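Local coordinates for protein CCMAN5 (Cellulosimicrobium cellulans, PDB 2XSG) that probably hydrolyses alpha-mannosidic linkages as a family 92 glycoside hydrolase and has been used to enable mannose-6-phosphate modification of yeast-produced lysosomal enzymes, at residues A320-Y332 / T346-F360. Numbering follows the deposited sequence.
Sequences AMPMNATSTSGTY and TYYDSWATWDDFRKF
Met323 and Asp349 form an antiparallel hydrogen-bonded pair, Asp349 N bonding to Met323 O (3.0 Å) and Met323 N to Asp349 O. This two-stranded antiparallel sheet, 323-324 with 348-349, lies buried in the family 92 catalytic domain, and its second strand runs on through Ser350-Ala352 into helix 353-366. Beyond it Tyr347 O takes two donors, the backbone Ala325 N and Thr326 OG1, the hydroxyl arriving at 2.8 Å on a lone pair in the carbonyl plane. Asn324 OD1 accepts from Thr326 N, an Asx turn, while its amide lies against Thr346 CG2. Farther along, the Tyr332 and Tyr347 rings stack face to face, centroids 4.0 Å apart and planes tilted by 26°; chi1 of 179° swings the Tyr347 ring away from its own backbone N and against one face of Tyr332, whose OH bonds to Asp384. At the other end Pro322, after a cis peptide bond, packs against two aromatic rings: CG sits over the six-membered ring of Trp351, 4.2 Å from its centroid, in a CH-pi contact, and CD meets the edge of Phe360 at CE1. The methyls of Met321 and Met323 both reach Ser350 OG, which bonds to Pro402 O. Lys359 ties the helix to the residues just before strand 323-324: extended beyond CG, it ends in an ammonium shared among Asp356 in a salt bridge, Ala663 O, and Met321 O, which NZ meets at 3.0 Å from above the carbonyl plane, 68° out of it.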
loop_
_atom_site.group_PDB
_atom_site.type_symbol
_atom_site.label_atom_id
_atom_site.label_comp_id
_atom_site.label_asym_id
_atom_site.label_seq_id
_atom_site.Cartn_x
_atom_site.Cartn_y
_atom_site.Cartn_z
ATOM N N ALA A 320 3.418 5.060 -3.492
ATOM C CA ALA A 320 4.285 4.942 -2.312
ATOM C C ALA A 320 5.112 3.654 -2.313
ATOM O O ALA A 320 6.323 3.702 -2.121
ATOM C CB ALA A 320 3.479 5.029 -1.050
ATOM N N MET A 321 4.462 2.504 -2.492
ATOM C CA MET A 321 5.143 1.213 -2.382
ATOM C C MET A 321 4.813 0.345 -3.594
ATOM O O MET A 321 3.704 0.437 -4.102
ATOM C CB MET A 321 4.722 0.483 -1.102
ATOM C CG MET A 321 5.318 1.056 0.200
ATOM S SD MET A 321 4.541 0.391 1.705
ATOM C CE MET A 321 4.992 -1.342 1.669
ATOM N N PRO A 322 5.773 -0.484 -4.066
ATOM C CA PRO A 322 7.148 -0.610 -3.569
ATOM C C PRO A 322 7.982 0.666 -3.756
ATOM O O PRO A 322 7.689 1.480 -4.640
ATOM C CB PRO A 322 7.720 -1.781 -4.389
ATOM C CG PRO A 322 6.901 -1.789 -5.652
ATOM C CD PRO A 322 5.519 -1.406 -5.189
ATOM N N MET A 323 9.005 0.831 -2.914
ATOM C CA MET A 323 9.817 2.044 -2.906
ATOM C C MET A 323 10.994 1.892 -3.844
ATOM O O MET A 323 11.473 0.779 -4.070
ATOM C CB MET A 323 10.388 2.337 -1.514
ATOM C CG MET A 323 9.465 2.141 -0.340
ATOM S SD MET A 323 10.493 2.231 1.152
ATOM C CE MET A 323 9.744 0.928 2.094
ATOM N N ASN A 324 11.463 3.017 -4.373
ATOM C CA ASN A 324 12.697 3.039 -5.162
ATOM C C ASN A 324 13.833 2.534 -4.264
ATOM O O ASN A 324 14.184 3.185 -3.274
ATOM C CB ASN A 324 12.954 4.464 -5.681
ATOM C CG ASN A 324 14.101 4.553 -6.682
ATOM O OD1 ASN A 324 15.074 3.782 -6.636
ATOM N ND2 ASN A 324 14.014 5.541 -7.574
ATOM N N ALA A 325 14.350 1.346 -4.576
ATOM C CA ALA A 325 15.484 0.733 -3.862
ATOM C C ALA A 325 16.783 0.736 -4.690
ATOM O O ALA A 325 17.674 -0.082 -4.465
ATOM C CB ALA A 325 15.131 -0.680 -3.446
ATOM N N THR A 326 16.886 1.691 -5.612
ATOM C CA THR A 326 18.032 1.853 -6.526
ATOM C C THR A 326 18.862 3.089 -6.184
ATOM O O THR A 326 18.315 4.146 -5.864
ATOM C CB THR A 326 17.534 1.981 -8.004
ATOM O OG1 THR A 326 16.672 0.876 -8.302
ATOM C CG2 THR A 326 18.683 2.032 -9.030
ATOM N N SER A 327 20.181 2.953 -6.283
ATOM C CA SER A 327 21.104 4.069 -6.095
ATOM C C SER A 327 21.109 4.990 -7.305
ATOM O O SER A 327 20.581 4.626 -8.355
ATOM C CB SER A 327 22.517 3.538 -5.865
ATOM O OG SER A 327 23.065 2.968 -7.050
ATOM N N THR A 328 21.719 6.171 -7.162
ATOM C CA THR A 328 21.888 7.099 -8.298
ATOM C C THR A 328 22.882 6.558 -9.333
ATOM O O THR A 328 22.952 7.053 -10.458
ATOM C CB THR A 328 22.272 8.537 -7.850
ATOM O OG1 THR A 328 23.514 8.510 -7.124
ATOM C CG2 THR A 328 21.180 9.130 -6.971
ATOM N N SER A 329 23.639 5.529 -8.942
ATOM C CA SER A 329 24.577 4.879 -9.840
ATOM C C SER A 329 23.959 3.692 -10.585
ATOM O O SER A 329 24.666 2.998 -11.321
ATOM C CB SER A 329 25.824 4.423 -9.075
ATOM O OG SER A 329 26.396 5.496 -8.354
ATOM N N GLY A 330 22.662 3.459 -10.379
ATOM C CA GLY A 330 21.944 2.356 -11.020
ATOM C C GLY A 330 22.200 0.973 -10.440
ATOM O O GLY A 330 22.079 -0.021 -11.149
ATOM N N THR A 331 22.549 0.906 -9.154
ATOM C CA THR A 331 22.776 -0.363 -8.466
ATOM C C THR A 331 21.756 -0.613 -7.345
ATOM O O THR A 331 21.104 0.309 -6.872
ATOM C CB THR A 331 24.204 -0.472 -7.882
ATOM O OG1 THR A 331 24.392 0.505 -6.854
ATOM C CG2 THR A 331 25.267 -0.275 -8.971
ATOM N N TYR A 332 21.640 -1.868 -6.920
ATOM C CA TYR A 332 20.746 -2.257 -5.836
ATOM C C TYR A 332 21.419 -3.372 -5.025
ATOM O O TYR A 332 22.426 -3.938 -5.458
ATOM C CB TYR A 332 19.391 -2.697 -6.419
ATOM C CG TYR A 332 19.359 -4.096 -7.010
ATOM C CD1 TYR A 332 19.706 -4.338 -8.347
ATOM C CD2 TYR A 332 18.970 -5.187 -6.226
ATOM C CE1 TYR A 332 19.673 -5.654 -8.884
ATOM C CE2 TYR A 332 18.922 -6.482 -6.754
ATOM C CZ TYR A 332 19.283 -6.714 -8.078
ATOM O OH TYR A 332 19.241 -8.022 -8.557
ATOM N N THR A 346 14.609 0.831 -13.182
ATOM C CA THR A 346 14.723 1.157 -11.763
ATOM C C THR A 346 14.252 -0.036 -10.947
ATOM O O THR A 346 13.162 -0.591 -11.192
ATOM C CB THR A 346 13.915 2.426 -11.428
ATOM O OG1 THR A 346 14.519 3.525 -12.106
ATOM C CG2 THR A 346 13.903 2.746 -9.909
ATOM N N TYR A 347 15.079 -0.437 -9.982
ATOM C CA TYR A 347 14.729 -1.548 -9.106
ATOM C C TYR A 347 13.904 -1.024 -7.927
ATOM O O TYR A 347 14.349 -0.151 -7.175
ATOM C CB TYR A 347 15.987 -2.285 -8.628
ATOM C CG TYR A 347 15.722 -3.438 -7.696
ATOM C CD1 TYR A 347 15.236 -4.653 -8.177
ATOM C CD2 TYR A 347 15.951 -3.318 -6.327
ATOM C CE1 TYR A 347 14.980 -5.722 -7.313
ATOM C CE2 TYR A 347 15.714 -4.389 -5.464
ATOM C CZ TYR A 347 15.235 -5.590 -5.968
ATOM O OH TYR A 347 14.992 -6.651 -5.118
ATOM N N TYR A 348 12.701 -1.563 -7.789
ATOM C CA TYR A 348 11.843 -1.306 -6.645
ATOM C C TYR A 348 11.818 -2.518 -5.706
ATOM O O TYR A 348 12.029 -3.665 -6.132
ATOM C CB TYR A 348 10.420 -0.949 -7.120
ATOM C CG TYR A 348 10.405 0.323 -7.941
ATOM C CD1 TYR A 348 10.599 0.299 -9.331
ATOM C CD2 TYR A 348 10.248 1.556 -7.317
ATOM C CE1 TYR A 348 10.611 1.488 -10.068
ATOM C CE2 TYR A 348 10.271 2.725 -8.032
ATOM C CZ TYR A 348 10.449 2.689 -9.400
ATOM O OH TYR A 348 10.465 3.888 -10.060
ATOM N N ASP A 349 11.571 -2.234 -4.427
ATOM C CA ASP A 349 11.526 -3.241 -3.378
ATOM C C ASP A 349 10.598 -2.756 -2.268
ATOM O O ASP A 349 10.333 -1.543 -2.161
ATOM C CB ASP A 349 12.934 -3.494 -2.839
ATOM C CG ASP A 349 13.045 -4.777 -2.020
ATOM O OD1 ASP A 349 12.062 -5.554 -1.917
ATOM O OD2 ASP A 349 14.133 -4.993 -1.440
ATOM N N SER A 350 10.124 -3.708 -1.470
ATOM C CA SER A 350 9.186 -3.530 -0.334
ATOM C C SER A 350 7.811 -4.021 -0.724
ATOM O O SER A 350 7.052 -3.311 -1.361
ATOM C CB SER A 350 9.087 -2.098 0.175
ATOM O OG SER A 350 8.342 -2.079 1.381
ATOM N N TRP A 351 7.503 -5.248 -0.345
ATOM C CA TRP A 351 6.348 -5.941 -0.895
ATOM C C TRP A 351 5.414 -6.385 0.220
ATOM O O TRP A 351 5.866 -6.716 1.304
ATOM C CB TRP A 351 6.831 -7.154 -1.677
ATOM C CG TRP A 351 7.845 -6.824 -2.761
ATOM C CD1 TRP A 351 9.199 -6.889 -2.661
ATOM C CD2 TRP A 351 7.558 -6.391 -4.095
ATOM N NE1 TRP A 351 9.788 -6.510 -3.859
ATOM C CE2 TRP A 351 8.797 -6.200 -4.751
ATOM C CE3 TRP A 351 6.369 -6.149 -4.801
ATOM C CZ2 TRP A 351 8.884 -5.797 -6.084
ATOM C CZ3 TRP A 351 6.454 -5.727 -6.130
ATOM C CH2 TRP A 351 7.706 -5.548 -6.753
ATOM N N ALA A 352 4.109 -6.347 -0.037
ATOM C CA ALA A 352 3.107 -6.860 0.893
ATOM C C ALA A 352 2.047 -7.512 0.016
ATOM O O ALA A 352 0.855 -7.223 0.124
ATOM C CB ALA A 352 2.504 -5.744 1.711
ATOM N N THR A 353 2.505 -8.398 -0.856
ATOM C CA THR A 353 1.713 -8.823 -1.991
ATOM C C THR A 353 0.489 -9.693 -1.651
ATOM O O THR A 353 -0.472 -9.716 -2.420
ATOM C CB THR A 353 2.653 -9.427 -3.050
ATOM O OG1 THR A 353 3.747 -8.513 -3.224
ATOM C CG2 THR A 353 1.941 -9.633 -4.397
ATOM N N TRP A 354 0.509 -10.367 -0.501
ATOM C CA TRP A 354 -0.673 -11.098 0.006
ATOM C C TRP A 354 -1.880 -10.150 0.152
ATOM O O TRP A 354 -3.007 -10.512 -0.195
ATOM C CB TRP A 354 -0.349 -11.743 1.355
ATOM C CG TRP A 354 -1.354 -12.733 1.890
ATOM C CD1 TRP A 354 -1.359 -14.089 1.681
ATOM C CD2 TRP A 354 -2.464 -12.460 2.761
ATOM N NE1 TRP A 354 -2.421 -14.668 2.345
ATOM C CE2 TRP A 354 -3.103 -13.696 3.028
ATOM C CE3 TRP A 354 -2.982 -11.295 3.341
ATOM C CZ2 TRP A 354 -4.245 -13.798 3.841
ATOM C CZ3 TRP A 354 -4.122 -11.393 4.149
ATOM C CH2 TRP A 354 -4.740 -12.639 4.389
ATOM N N ASP A 355 -1.619 -8.932 0.637
ATOM C CA ASP A 355 -2.655 -7.899 0.767
ATOM C C ASP A 355 -2.887 -7.096 -0.495
ATOM O O ASP A 355 -4.021 -6.719 -0.793
ATOM C CB ASP A 355 -2.318 -6.880 1.884
ATOM C CG ASP A 355 -1.995 -7.529 3.197
ATOM O OD1 ASP A 355 -0.843 -7.386 3.682
ATOM O OD2 ASP A 355 -2.896 -8.171 3.758
ATOM N N ASP A 356 -1.822 -6.791 -1.225
ATOM C CA ASP A 356 -1.923 -5.708 -2.200
ATOM C C ASP A 356 -1.957 -6.066 -3.677
ATOM O O ASP A 356 -1.939 -5.165 -4.516
ATOM C CB ASP A 356 -0.841 -4.644 -1.940
ATOM C CG ASP A 356 0.518 -5.039 -2.467
ATOM O OD1 ASP A 356 0.649 -6.124 -3.092
ATOM O OD2 ASP A 356 1.471 -4.252 -2.237
ATOM N N PHE A 357 -1.994 -7.357 -3.992
ATOM C CA PHE A 357 -1.748 -7.806 -5.367
ATOM C C PHE A 357 -2.612 -7.133 -6.441
ATOM O O PHE A 357 -2.131 -6.883 -7.540
ATOM C CB PHE A 357 -1.756 -9.354 -5.496
ATOM C CG PHE A 357 -3.122 -10.006 -5.339
ATOM C CD1 PHE A 357 -3.888 -10.347 -6.472
ATOM C CD2 PHE A 357 -3.609 -10.338 -4.085
ATOM C CE1 PHE A 357 -5.138 -10.975 -6.343
ATOM C CE2 PHE A 357 -4.870 -10.965 -3.936
ATOM C CZ PHE A 357 -5.634 -11.281 -5.067
ATOM N N ARG A 358 -3.864 -6.814 -6.118
ATOM C CA ARG A 358 -4.738 -6.167 -7.116
ATOM C C ARG A 358 -4.329 -4.727 -7.467
ATOM O O ARG A 358 -4.769 -4.189 -8.486
ATOM C CB ARG A 358 -6.194 -6.160 -6.664
ATOM C CG ARG A 358 -6.909 -7.472 -6.860
ATOM C CD ARG A 358 -8.438 -7.272 -6.835
ATOM N NE ARG A 358 -9.128 -8.454 -7.329
ATOM C CZ ARG A 358 -9.253 -9.572 -6.625
ATOM N NH1 ARG A 358 -8.743 -9.642 -5.403
ATOM N NH2 ARG A 358 -9.881 -10.617 -7.141
ATOM N N LYS A 359 -3.518 -4.098 -6.620
ATOM C CA LYS A 359 -3.167 -2.688 -6.833
ATOM C C LYS A 359 -2.304 -2.505 -8.089
ATOM O O LYS A 359 -2.434 -1.492 -8.801
ATOM C CB LYS A 359 -2.500 -2.070 -5.582
ATOM C CG LYS A 359 -0.999 -2.281 -5.483
ATOM C CD LYS A 359 -0.404 -1.625 -4.242
ATOM C CE LYS A 359 1.107 -1.644 -4.332
ATOM N NZ LYS A 359 1.777 -1.556 -2.980
ATOM N N PHE A 360 -1.440 -3.489 -8.360
ATOM C CA PHE A 360 -0.527 -3.410 -9.482
ATOM C C PHE A 360 -1.292 -3.359 -10.797
ATOM O O PHE A 360 -0.896 -2.628 -11.711
ATOM C CB PHE A 360 0.469 -4.583 -9.475
ATOM C CG PHE A 360 1.390 -4.579 -8.276
ATOM C CD1 PHE A 360 2.512 -3.765 -8.248
ATOM C CD2 PHE A 360 1.115 -5.368 -7.170
ATOM C CE1 PHE A 360 3.354 -3.732 -7.138
ATOM C CE2 PHE A 360 1.972 -5.362 -6.053
ATOM C CZ PHE A 360 3.092 -4.544 -6.050
#